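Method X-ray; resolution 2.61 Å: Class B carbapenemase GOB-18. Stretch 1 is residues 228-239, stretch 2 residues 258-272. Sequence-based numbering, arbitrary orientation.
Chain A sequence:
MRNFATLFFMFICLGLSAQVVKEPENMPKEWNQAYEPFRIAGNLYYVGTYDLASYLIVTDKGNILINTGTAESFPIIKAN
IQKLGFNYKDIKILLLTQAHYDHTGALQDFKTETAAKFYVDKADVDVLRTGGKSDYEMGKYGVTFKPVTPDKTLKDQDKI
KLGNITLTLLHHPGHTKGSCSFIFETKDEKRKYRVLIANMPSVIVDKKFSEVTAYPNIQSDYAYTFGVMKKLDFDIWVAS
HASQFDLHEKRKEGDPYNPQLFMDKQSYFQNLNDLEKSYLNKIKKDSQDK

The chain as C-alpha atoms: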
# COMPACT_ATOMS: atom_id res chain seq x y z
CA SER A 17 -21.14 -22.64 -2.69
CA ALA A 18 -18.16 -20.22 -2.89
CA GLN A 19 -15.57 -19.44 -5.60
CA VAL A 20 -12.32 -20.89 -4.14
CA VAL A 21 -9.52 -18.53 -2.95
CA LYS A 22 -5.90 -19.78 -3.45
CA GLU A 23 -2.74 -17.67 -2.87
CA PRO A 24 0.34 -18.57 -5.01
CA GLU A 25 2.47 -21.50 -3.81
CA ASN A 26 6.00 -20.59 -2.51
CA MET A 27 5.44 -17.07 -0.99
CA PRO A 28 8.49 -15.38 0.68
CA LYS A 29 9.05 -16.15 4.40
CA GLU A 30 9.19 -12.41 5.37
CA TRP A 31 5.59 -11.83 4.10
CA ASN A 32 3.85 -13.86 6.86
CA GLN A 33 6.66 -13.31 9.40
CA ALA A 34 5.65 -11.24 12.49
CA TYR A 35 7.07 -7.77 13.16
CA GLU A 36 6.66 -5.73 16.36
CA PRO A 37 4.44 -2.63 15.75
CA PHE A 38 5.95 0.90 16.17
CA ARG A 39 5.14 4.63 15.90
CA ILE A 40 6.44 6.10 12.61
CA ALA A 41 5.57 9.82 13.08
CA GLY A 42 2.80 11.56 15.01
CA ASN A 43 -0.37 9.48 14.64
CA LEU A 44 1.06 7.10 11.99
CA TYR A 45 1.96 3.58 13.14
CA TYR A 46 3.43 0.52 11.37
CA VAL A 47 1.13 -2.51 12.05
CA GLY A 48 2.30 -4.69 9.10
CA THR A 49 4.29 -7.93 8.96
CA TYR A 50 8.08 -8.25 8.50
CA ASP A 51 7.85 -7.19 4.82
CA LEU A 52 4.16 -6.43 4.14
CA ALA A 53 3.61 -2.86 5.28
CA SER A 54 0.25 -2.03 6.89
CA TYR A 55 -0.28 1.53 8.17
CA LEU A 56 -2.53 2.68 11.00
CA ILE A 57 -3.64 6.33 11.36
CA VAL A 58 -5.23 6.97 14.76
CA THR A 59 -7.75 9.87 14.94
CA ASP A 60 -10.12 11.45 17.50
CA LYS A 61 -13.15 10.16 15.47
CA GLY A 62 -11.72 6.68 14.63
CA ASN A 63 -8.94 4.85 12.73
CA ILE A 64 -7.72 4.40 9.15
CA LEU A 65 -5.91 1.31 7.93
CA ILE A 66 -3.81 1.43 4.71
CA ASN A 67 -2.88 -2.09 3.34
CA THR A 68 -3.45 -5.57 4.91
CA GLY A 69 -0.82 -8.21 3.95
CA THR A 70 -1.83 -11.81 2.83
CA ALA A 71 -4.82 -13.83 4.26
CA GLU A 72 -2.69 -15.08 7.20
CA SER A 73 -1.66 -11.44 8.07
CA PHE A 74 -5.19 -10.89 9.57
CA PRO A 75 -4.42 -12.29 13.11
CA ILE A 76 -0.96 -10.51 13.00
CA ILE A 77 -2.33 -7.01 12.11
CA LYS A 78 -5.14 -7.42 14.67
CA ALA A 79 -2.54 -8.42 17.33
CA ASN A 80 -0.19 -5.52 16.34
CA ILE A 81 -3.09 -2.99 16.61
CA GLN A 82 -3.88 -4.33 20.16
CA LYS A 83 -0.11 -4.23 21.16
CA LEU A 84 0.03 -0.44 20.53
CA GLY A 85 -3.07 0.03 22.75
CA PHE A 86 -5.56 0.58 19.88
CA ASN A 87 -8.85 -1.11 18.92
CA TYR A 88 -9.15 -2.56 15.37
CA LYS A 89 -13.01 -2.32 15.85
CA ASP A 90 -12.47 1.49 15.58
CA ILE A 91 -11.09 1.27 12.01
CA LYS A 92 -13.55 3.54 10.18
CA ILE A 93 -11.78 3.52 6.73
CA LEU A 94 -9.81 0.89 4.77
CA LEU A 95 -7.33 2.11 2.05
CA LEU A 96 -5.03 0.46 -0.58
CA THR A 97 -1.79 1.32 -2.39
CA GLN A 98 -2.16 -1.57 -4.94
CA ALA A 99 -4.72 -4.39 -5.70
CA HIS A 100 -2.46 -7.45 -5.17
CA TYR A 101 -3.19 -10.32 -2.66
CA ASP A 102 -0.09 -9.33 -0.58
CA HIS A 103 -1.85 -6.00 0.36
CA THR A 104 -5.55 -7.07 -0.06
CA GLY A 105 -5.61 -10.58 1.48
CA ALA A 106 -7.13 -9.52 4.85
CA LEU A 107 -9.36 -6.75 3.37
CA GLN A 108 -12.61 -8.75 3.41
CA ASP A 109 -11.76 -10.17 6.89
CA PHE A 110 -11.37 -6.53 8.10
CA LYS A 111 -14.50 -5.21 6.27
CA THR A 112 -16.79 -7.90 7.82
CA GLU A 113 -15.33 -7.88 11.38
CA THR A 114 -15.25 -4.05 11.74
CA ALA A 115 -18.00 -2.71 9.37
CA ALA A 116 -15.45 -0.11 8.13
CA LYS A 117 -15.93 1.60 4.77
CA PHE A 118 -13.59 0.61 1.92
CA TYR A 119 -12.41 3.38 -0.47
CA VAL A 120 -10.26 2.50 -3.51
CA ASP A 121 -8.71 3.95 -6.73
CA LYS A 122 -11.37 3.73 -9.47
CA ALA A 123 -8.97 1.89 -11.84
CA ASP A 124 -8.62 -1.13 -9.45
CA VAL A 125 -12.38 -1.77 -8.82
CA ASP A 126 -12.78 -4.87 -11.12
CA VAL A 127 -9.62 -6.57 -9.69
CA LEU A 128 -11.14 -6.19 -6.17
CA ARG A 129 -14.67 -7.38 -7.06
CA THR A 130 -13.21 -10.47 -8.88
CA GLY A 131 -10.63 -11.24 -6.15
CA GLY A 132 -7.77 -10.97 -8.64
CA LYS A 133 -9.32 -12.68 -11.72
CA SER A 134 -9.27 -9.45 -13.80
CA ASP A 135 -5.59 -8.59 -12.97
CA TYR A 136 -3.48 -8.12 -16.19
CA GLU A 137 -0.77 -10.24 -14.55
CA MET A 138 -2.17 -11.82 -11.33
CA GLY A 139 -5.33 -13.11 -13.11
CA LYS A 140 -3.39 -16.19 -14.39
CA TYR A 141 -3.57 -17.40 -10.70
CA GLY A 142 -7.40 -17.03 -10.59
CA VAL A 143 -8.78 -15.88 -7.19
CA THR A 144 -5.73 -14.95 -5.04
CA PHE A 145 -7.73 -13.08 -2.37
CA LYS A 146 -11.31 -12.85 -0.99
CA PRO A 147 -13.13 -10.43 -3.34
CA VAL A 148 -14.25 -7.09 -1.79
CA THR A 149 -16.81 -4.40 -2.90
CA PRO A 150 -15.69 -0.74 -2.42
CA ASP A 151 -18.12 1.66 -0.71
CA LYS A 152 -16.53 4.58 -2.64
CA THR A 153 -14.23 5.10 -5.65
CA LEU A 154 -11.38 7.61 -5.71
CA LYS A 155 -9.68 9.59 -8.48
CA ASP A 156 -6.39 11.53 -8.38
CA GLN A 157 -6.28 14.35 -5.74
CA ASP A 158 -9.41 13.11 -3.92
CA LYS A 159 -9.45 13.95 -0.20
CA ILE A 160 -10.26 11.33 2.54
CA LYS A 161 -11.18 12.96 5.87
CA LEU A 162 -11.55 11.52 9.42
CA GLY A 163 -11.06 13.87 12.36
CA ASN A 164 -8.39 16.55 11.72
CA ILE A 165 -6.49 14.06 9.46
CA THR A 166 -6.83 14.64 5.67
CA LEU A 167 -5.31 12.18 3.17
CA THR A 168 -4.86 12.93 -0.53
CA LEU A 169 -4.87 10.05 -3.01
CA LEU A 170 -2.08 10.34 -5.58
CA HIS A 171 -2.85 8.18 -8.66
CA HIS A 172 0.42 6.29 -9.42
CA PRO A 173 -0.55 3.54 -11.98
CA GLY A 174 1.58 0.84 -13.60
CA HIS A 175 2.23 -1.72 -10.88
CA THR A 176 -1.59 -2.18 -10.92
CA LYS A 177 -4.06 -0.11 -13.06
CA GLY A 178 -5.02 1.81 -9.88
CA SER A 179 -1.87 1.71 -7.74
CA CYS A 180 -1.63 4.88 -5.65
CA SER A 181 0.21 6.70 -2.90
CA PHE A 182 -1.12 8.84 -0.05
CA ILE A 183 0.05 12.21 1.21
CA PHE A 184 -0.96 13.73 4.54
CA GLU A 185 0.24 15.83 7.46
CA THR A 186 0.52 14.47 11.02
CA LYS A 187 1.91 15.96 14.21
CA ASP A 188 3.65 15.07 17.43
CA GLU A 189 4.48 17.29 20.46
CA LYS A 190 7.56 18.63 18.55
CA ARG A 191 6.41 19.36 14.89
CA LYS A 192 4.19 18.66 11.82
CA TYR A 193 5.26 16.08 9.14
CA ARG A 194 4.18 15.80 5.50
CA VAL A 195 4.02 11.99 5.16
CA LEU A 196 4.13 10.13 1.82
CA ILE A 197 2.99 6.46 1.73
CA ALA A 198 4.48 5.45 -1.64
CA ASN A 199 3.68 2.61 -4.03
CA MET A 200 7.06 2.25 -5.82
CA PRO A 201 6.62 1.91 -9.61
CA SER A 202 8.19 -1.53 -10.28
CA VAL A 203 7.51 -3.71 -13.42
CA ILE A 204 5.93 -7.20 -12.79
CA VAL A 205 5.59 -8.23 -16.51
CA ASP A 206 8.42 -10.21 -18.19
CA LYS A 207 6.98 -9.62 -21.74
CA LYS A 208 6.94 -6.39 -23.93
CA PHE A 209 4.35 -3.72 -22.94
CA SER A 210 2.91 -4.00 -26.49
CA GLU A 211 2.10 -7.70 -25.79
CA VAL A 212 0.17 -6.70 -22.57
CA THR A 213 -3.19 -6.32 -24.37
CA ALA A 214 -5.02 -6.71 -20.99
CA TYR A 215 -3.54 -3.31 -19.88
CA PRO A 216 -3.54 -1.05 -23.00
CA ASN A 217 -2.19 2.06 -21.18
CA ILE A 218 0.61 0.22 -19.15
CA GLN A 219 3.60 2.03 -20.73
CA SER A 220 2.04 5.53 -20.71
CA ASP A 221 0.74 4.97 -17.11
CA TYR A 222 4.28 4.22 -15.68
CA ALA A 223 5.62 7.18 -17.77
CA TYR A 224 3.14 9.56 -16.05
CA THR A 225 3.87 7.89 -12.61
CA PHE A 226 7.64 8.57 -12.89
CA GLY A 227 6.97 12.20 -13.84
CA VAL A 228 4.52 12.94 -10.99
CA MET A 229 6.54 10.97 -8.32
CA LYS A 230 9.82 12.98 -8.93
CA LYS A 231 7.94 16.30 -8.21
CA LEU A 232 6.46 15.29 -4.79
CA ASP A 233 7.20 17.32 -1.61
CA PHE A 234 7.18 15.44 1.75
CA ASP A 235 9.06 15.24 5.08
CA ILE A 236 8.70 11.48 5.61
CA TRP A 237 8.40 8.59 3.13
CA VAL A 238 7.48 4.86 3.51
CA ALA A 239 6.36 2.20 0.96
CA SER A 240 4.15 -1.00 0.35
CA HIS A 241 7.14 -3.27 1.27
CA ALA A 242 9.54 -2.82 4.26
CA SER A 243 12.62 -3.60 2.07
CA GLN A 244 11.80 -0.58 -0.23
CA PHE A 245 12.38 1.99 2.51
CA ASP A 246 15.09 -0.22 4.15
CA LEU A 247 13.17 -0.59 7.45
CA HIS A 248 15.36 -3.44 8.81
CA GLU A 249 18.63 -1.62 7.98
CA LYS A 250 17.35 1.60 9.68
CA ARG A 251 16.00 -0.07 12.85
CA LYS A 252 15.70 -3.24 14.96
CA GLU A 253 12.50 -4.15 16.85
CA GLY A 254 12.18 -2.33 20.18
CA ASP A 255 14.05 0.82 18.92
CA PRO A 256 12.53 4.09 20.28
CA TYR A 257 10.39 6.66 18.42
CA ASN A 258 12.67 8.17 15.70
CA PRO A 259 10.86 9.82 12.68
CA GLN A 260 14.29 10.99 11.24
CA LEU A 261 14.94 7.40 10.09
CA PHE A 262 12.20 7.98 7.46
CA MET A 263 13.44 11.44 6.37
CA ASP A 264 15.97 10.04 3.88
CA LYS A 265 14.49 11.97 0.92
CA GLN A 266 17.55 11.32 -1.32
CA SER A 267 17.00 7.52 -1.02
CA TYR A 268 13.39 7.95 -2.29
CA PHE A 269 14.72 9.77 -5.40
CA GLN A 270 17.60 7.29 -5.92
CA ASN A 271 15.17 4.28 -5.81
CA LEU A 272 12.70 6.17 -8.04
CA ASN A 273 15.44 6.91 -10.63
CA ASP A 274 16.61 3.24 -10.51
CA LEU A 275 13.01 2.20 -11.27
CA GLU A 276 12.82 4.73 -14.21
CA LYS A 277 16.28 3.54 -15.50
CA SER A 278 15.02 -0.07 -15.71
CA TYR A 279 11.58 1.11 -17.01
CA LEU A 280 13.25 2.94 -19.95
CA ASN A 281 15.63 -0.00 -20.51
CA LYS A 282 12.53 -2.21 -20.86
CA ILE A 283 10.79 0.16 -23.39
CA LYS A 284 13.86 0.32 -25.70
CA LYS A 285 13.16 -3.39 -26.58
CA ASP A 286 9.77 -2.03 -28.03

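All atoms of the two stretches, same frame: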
# COMPACT_ATOMS: atom_id res chain seq x y z
N VAL A 228 5.24 12.43 -12.16
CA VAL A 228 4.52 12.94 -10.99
C VAL A 228 5.23 12.60 -9.64
O VAL A 228 5.27 13.44 -8.73
CB VAL A 228 3.01 12.53 -11.08
CG1 VAL A 228 2.81 11.02 -10.96
CG2 VAL A 228 2.15 13.28 -10.07
N MET A 229 5.84 11.40 -9.54
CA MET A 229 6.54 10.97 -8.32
C MET A 229 7.86 11.73 -8.02
O MET A 229 8.22 11.87 -6.85
CB MET A 229 6.71 9.44 -8.27
CG MET A 229 5.46 8.72 -7.80
SD MET A 229 5.59 6.91 -7.76
CE MET A 229 6.10 6.64 -6.05
N LYS A 230 8.56 12.21 -9.06
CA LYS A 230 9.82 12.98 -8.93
C LYS A 230 9.58 14.41 -8.42
O LYS A 230 10.50 15.03 -7.89
CB LYS A 230 10.54 13.06 -10.29
CG LYS A 230 11.41 11.84 -10.63
CD LYS A 230 11.76 11.76 -12.12
CE LYS A 230 12.97 12.57 -12.54
NZ LYS A 230 13.21 12.49 -14.01
N LYS A 231 8.34 14.93 -8.59
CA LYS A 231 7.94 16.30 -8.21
C LYS A 231 7.18 16.40 -6.88
O LYS A 231 6.66 17.47 -6.55
CB LYS A 231 7.15 17.02 -9.34
CG LYS A 231 7.37 16.55 -10.78
CD LYS A 231 7.60 17.68 -11.80
CE LYS A 231 6.33 18.24 -12.41
NZ LYS A 231 5.88 19.48 -11.71
N LEU A 232 7.16 15.31 -6.09
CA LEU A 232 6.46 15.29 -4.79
C LEU A 232 7.29 15.95 -3.70
O LEU A 232 8.53 15.82 -3.69
CB LEU A 232 6.06 13.85 -4.37
CG LEU A 232 5.04 13.10 -5.26
CD1 LEU A 232 4.97 11.63 -4.90
CD2 LEU A 232 3.65 13.74 -5.19
N ASP A 233 6.60 16.66 -2.79
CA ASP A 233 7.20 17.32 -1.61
C ASP A 233 6.64 16.66 -0.34
O ASP A 233 5.42 16.55 -0.18
CB ASP A 233 6.93 18.83 -1.55
CG ASP A 233 7.04 19.61 -2.83
OD1 ASP A 233 8.16 19.66 -3.40
OD2 ASP A 233 6.02 20.18 -3.26
N PHE A 234 7.53 16.18 0.53
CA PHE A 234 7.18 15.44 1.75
C PHE A 234 8.32 15.55 2.76
O PHE A 234 9.45 15.85 2.38
CB PHE A 234 6.95 13.93 1.41
CG PHE A 234 8.11 13.24 0.74
CD1 PHE A 234 9.10 12.61 1.50
CD2 PHE A 234 8.23 13.22 -0.64
CE1 PHE A 234 10.20 12.02 0.90
CE2 PHE A 234 9.33 12.59 -1.25
CZ PHE A 234 10.30 11.99 -0.47
N ASP A 235 8.04 15.24 4.03
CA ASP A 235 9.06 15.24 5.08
C ASP A 235 9.50 13.82 5.30
O ASP A 235 10.70 13.53 5.35
CB ASP A 235 8.53 15.86 6.37
CG ASP A 235 8.29 17.36 6.26
OD1 ASP A 235 9.14 18.05 5.65
OD2 ASP A 235 7.26 17.85 6.81
N ILE A 236 8.51 12.91 5.37
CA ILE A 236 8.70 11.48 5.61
C ILE A 236 8.14 10.64 4.48
O ILE A 236 7.08 10.95 3.96
CB ILE A 236 8.10 11.11 6.99
CG1 ILE A 236 9.02 11.60 8.11
CG2 ILE A 236 7.80 9.60 7.13
CD1 ILE A 236 8.46 11.52 9.47
N TRP A 237 8.85 9.55 4.13
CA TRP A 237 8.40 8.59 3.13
C TRP A 237 8.54 7.14 3.62
O TRP A 237 9.48 6.80 4.33
CB TRP A 237 9.09 8.81 1.78
CG TRP A 237 10.40 8.11 1.62
CD1 TRP A 237 11.61 8.53 2.07
CD2 TRP A 237 10.63 6.85 0.97
NE1 TRP A 237 12.59 7.60 1.75
CE2 TRP A 237 12.00 6.56 1.08
CE3 TRP A 237 9.79 5.94 0.30
CZ2 TRP A 237 12.57 5.40 0.54
CZ3 TRP A 237 10.35 4.78 -0.21
CH2 TRP A 237 11.72 4.53 -0.11
N VAL A 238 7.57 6.31 3.24
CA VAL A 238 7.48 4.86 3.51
C VAL A 238 6.90 4.23 2.24
O VAL A 238 6.52 4.98 1.34
CB VAL A 238 6.66 4.49 4.79
CG1 VAL A 238 7.39 4.90 6.05
CG2 VAL A 238 5.26 5.07 4.76
N ALA A 239 6.85 2.89 2.15
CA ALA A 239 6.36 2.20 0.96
C ALA A 239 5.52 0.93 1.29
O ALA A 239 5.37 0.61 2.47
CB ALA A 239 7.52 1.88 0.03
N ASN A 258 11.64 7.45 16.47
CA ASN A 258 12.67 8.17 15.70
C ASN A 258 12.20 8.47 14.24
O ASN A 258 12.68 7.84 13.29
CB ASN A 258 14.00 7.36 15.73
CG ASN A 258 15.23 8.06 15.21
OD1 ASN A 258 15.19 9.15 14.62
ND2 ASN A 258 16.38 7.44 15.43
N PRO A 259 11.30 9.47 14.05
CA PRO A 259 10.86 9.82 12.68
C PRO A 259 11.95 10.13 11.65
O PRO A 259 11.70 9.94 10.46
CB PRO A 259 9.98 11.05 12.90
CG PRO A 259 9.52 10.94 14.28
CD PRO A 259 10.63 10.31 15.05
N GLN A 260 13.14 10.61 12.10
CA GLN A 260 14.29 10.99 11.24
C GLN A 260 14.88 9.84 10.45
O GLN A 260 15.65 10.08 9.52
CB GLN A 260 15.40 11.69 12.05
CG GLN A 260 15.02 13.09 12.51
CD GLN A 260 14.56 13.13 13.94
OE1 GLN A 260 14.01 12.16 14.49
NE2 GLN A 260 14.77 14.28 14.57
N LEU A 261 14.53 8.59 10.81
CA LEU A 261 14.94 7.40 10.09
C LEU A 261 14.25 7.40 8.72
O LEU A 261 14.83 6.92 7.75
CB LEU A 261 14.53 6.12 10.84
CG LEU A 261 15.22 5.82 12.16
CD1 LEU A 261 14.44 4.80 12.94
CD2 LEU A 261 16.67 5.34 11.93
N PHE A 262 13.03 7.95 8.66
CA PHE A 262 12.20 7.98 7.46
C PHE A 262 12.19 9.32 6.73
O PHE A 262 11.31 9.60 5.91
CB PHE A 262 10.79 7.43 7.79
CG PHE A 262 10.87 6.19 8.65
CD1 PHE A 262 11.35 4.99 8.13
CD2 PHE A 262 10.54 6.24 10.00
CE1 PHE A 262 11.48 3.86 8.93
CE2 PHE A 262 10.66 5.10 10.80
CZ PHE A 262 11.12 3.92 10.26
N MET A 263 13.24 10.12 6.97
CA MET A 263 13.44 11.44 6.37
C MET A 263 14.59 11.41 5.37
O MET A 263 15.19 12.44 5.07
CB MET A 263 13.70 12.48 7.46
CG MET A 263 12.52 12.71 8.33
SD MET A 263 12.82 14.05 9.48
CE MET A 263 11.20 14.27 10.09
N ASP A 264 14.90 10.21 4.84
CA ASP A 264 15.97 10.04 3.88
C ASP A 264 15.40 10.25 2.48
O ASP A 264 15.24 9.30 1.70
CB ASP A 264 16.67 8.67 4.07
CG ASP A 264 15.78 7.43 3.99
OD1 ASP A 264 14.58 7.54 4.33
OD2 ASP A 264 16.30 6.35 3.61
N LYS A 265 15.06 11.52 2.19
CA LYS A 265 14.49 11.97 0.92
C LYS A 265 15.33 11.55 -0.28
O LYS A 265 14.77 11.07 -1.26
CB LYS A 265 14.27 13.49 0.91
CG LYS A 265 13.17 13.97 1.82
CD LYS A 265 12.57 15.28 1.30
CE LYS A 265 12.69 16.39 2.31
NZ LYS A 265 11.86 17.56 1.92
N GLN A 266 16.67 11.69 -0.21
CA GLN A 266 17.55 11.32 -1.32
C GLN A 266 17.48 9.85 -1.72
O GLN A 266 17.61 9.55 -2.91
CB GLN A 266 18.98 11.85 -1.17
CG GLN A 266 19.12 13.35 -1.47
CD GLN A 266 18.32 13.83 -2.68
OE1 GLN A 266 18.54 13.41 -3.82
NE2 GLN A 266 17.36 14.71 -2.44
N SER A 267 17.18 8.95 -0.76
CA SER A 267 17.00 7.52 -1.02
C SER A 267 15.70 7.25 -1.79
O SER A 267 15.65 6.31 -2.58
CB SER A 267 17.00 6.72 0.28
OG SER A 267 16.92 5.34 -0.02
N TYR A 268 14.65 8.07 -1.56
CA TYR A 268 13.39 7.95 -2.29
C TYR A 268 13.65 8.28 -3.76
O TYR A 268 13.19 7.54 -4.62
CB TYR A 268 12.32 8.89 -1.72
CG TYR A 268 11.16 9.11 -2.66
CD1 TYR A 268 10.20 8.12 -2.86
CD2 TYR A 268 11.04 10.29 -3.39
CE1 TYR A 268 9.13 8.31 -3.73
CE2 TYR A 268 9.98 10.49 -4.28
CZ TYR A 268 9.03 9.50 -4.44
OH TYR A 268 7.99 9.68 -5.31
N PHE A 269 14.41 9.36 -4.04
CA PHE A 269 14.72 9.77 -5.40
C PHE A 269 15.70 8.84 -6.11
O PHE A 269 15.56 8.64 -7.32
CB PHE A 269 15.15 11.24 -5.46
CG PHE A 269 14.05 12.17 -5.02
CD1 PHE A 269 12.93 12.38 -5.82
CD2 PHE A 269 14.12 12.82 -3.79
CE1 PHE A 269 11.90 13.24 -5.41
CE2 PHE A 269 13.08 13.67 -3.37
CZ PHE A 269 11.98 13.87 -4.18
N GLN A 270 16.63 8.24 -5.37
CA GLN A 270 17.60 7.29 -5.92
C GLN A 270 16.88 6.01 -6.37
O GLN A 270 17.10 5.57 -7.49
CB GLN A 270 18.73 6.99 -4.93
CG GLN A 270 19.80 8.08 -4.97
CD GLN A 270 20.79 8.02 -3.83
OE1 GLN A 270 20.44 8.16 -2.64
NE2 GLN A 270 22.06 7.89 -4.19
N ASN A 271 15.98 5.47 -5.52
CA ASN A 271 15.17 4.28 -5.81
C ASN A 271 14.22 4.56 -6.94
O ASN A 271 14.04 3.68 -7.79
CB ASN A 271 14.37 3.83 -4.58
CG ASN A 271 15.20 3.25 -3.47
OD1 ASN A 271 16.17 2.53 -3.71
ND2 ASN A 271 14.81 3.54 -2.24
N LEU A 272 13.62 5.76 -6.98
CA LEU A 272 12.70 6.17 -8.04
C LEU A 272 13.41 6.22 -9.39
O LEU A 272 12.87 5.72 -10.37
CB LEU A 272 12.07 7.52 -7.69
CG LEU A 272 10.85 7.97 -8.47
CD1 LEU A 272 9.68 6.98 -8.31
CD2 LEU A 272 10.42 9.31 -7.99
O HOH W 1 12.11 6.31 4.56

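Stretch 1 leaves a helix at its start, runs through a loop and enters a strand at Ile236. Stretch 2 opens with a short 3-10 turn, then forms a helix that runs at 43° to the strand, with the axes 9.0 Å apart at their closest. Together they bury 909 Å².

Pro259 begins the contact. Its CB lies 3.8 Å from Ile236 CD1, an apolar touch. Phe262 supplies the backbone link: Trp237 N donates to Phe262 O at 3.0 Å, with a nearly straight angle of 160°. The same oxygen also receives a CA-H...O contact from Ile236 CA at 3.2 Å. Here the chains come close, and Met263 CA lies 4.8 Å from Ile236 CA. Met263 CG packs against Ile236 CG1 at 3.7 Å.

Asp264 binds the indole edge. Trp237 NE1 donates to Asp264 O at 3.1 Å and, weakly, to Asp264 OD1 at 3.3 Å. Water 1 adds a bridge, donating to Trp237 O at 2.7 Å and to Asp264 OD1 at 2.8 Å.

Lys265 lays its aliphatic chain over one face of the Phe234 ring. Its ammonium then reaches the backbone, with Lys265 NZ donating to Phe234 O at 3.0 Å.

Tyr268 is the hub of the helix side. Its CB sits over the face of the Trp237 indole, 3.7 Å from Trp237 CE2, in a CH-pi contact. The edge of Phe234 meets the face of the tyrosine ring, with planes at 85°. At the ring's far end, Tyr268 OH donates to Met229 O at 2.7 Å, so a buried hydroxyl and a carbonyl satisfy each other.

Phe269 CZ approaches Phe234 CE2 at 4.2 Å. Leu272 closes the contact: its CD2 lies 3.7 Å from Met229 CB and 3.8 Å from Lys230 CG.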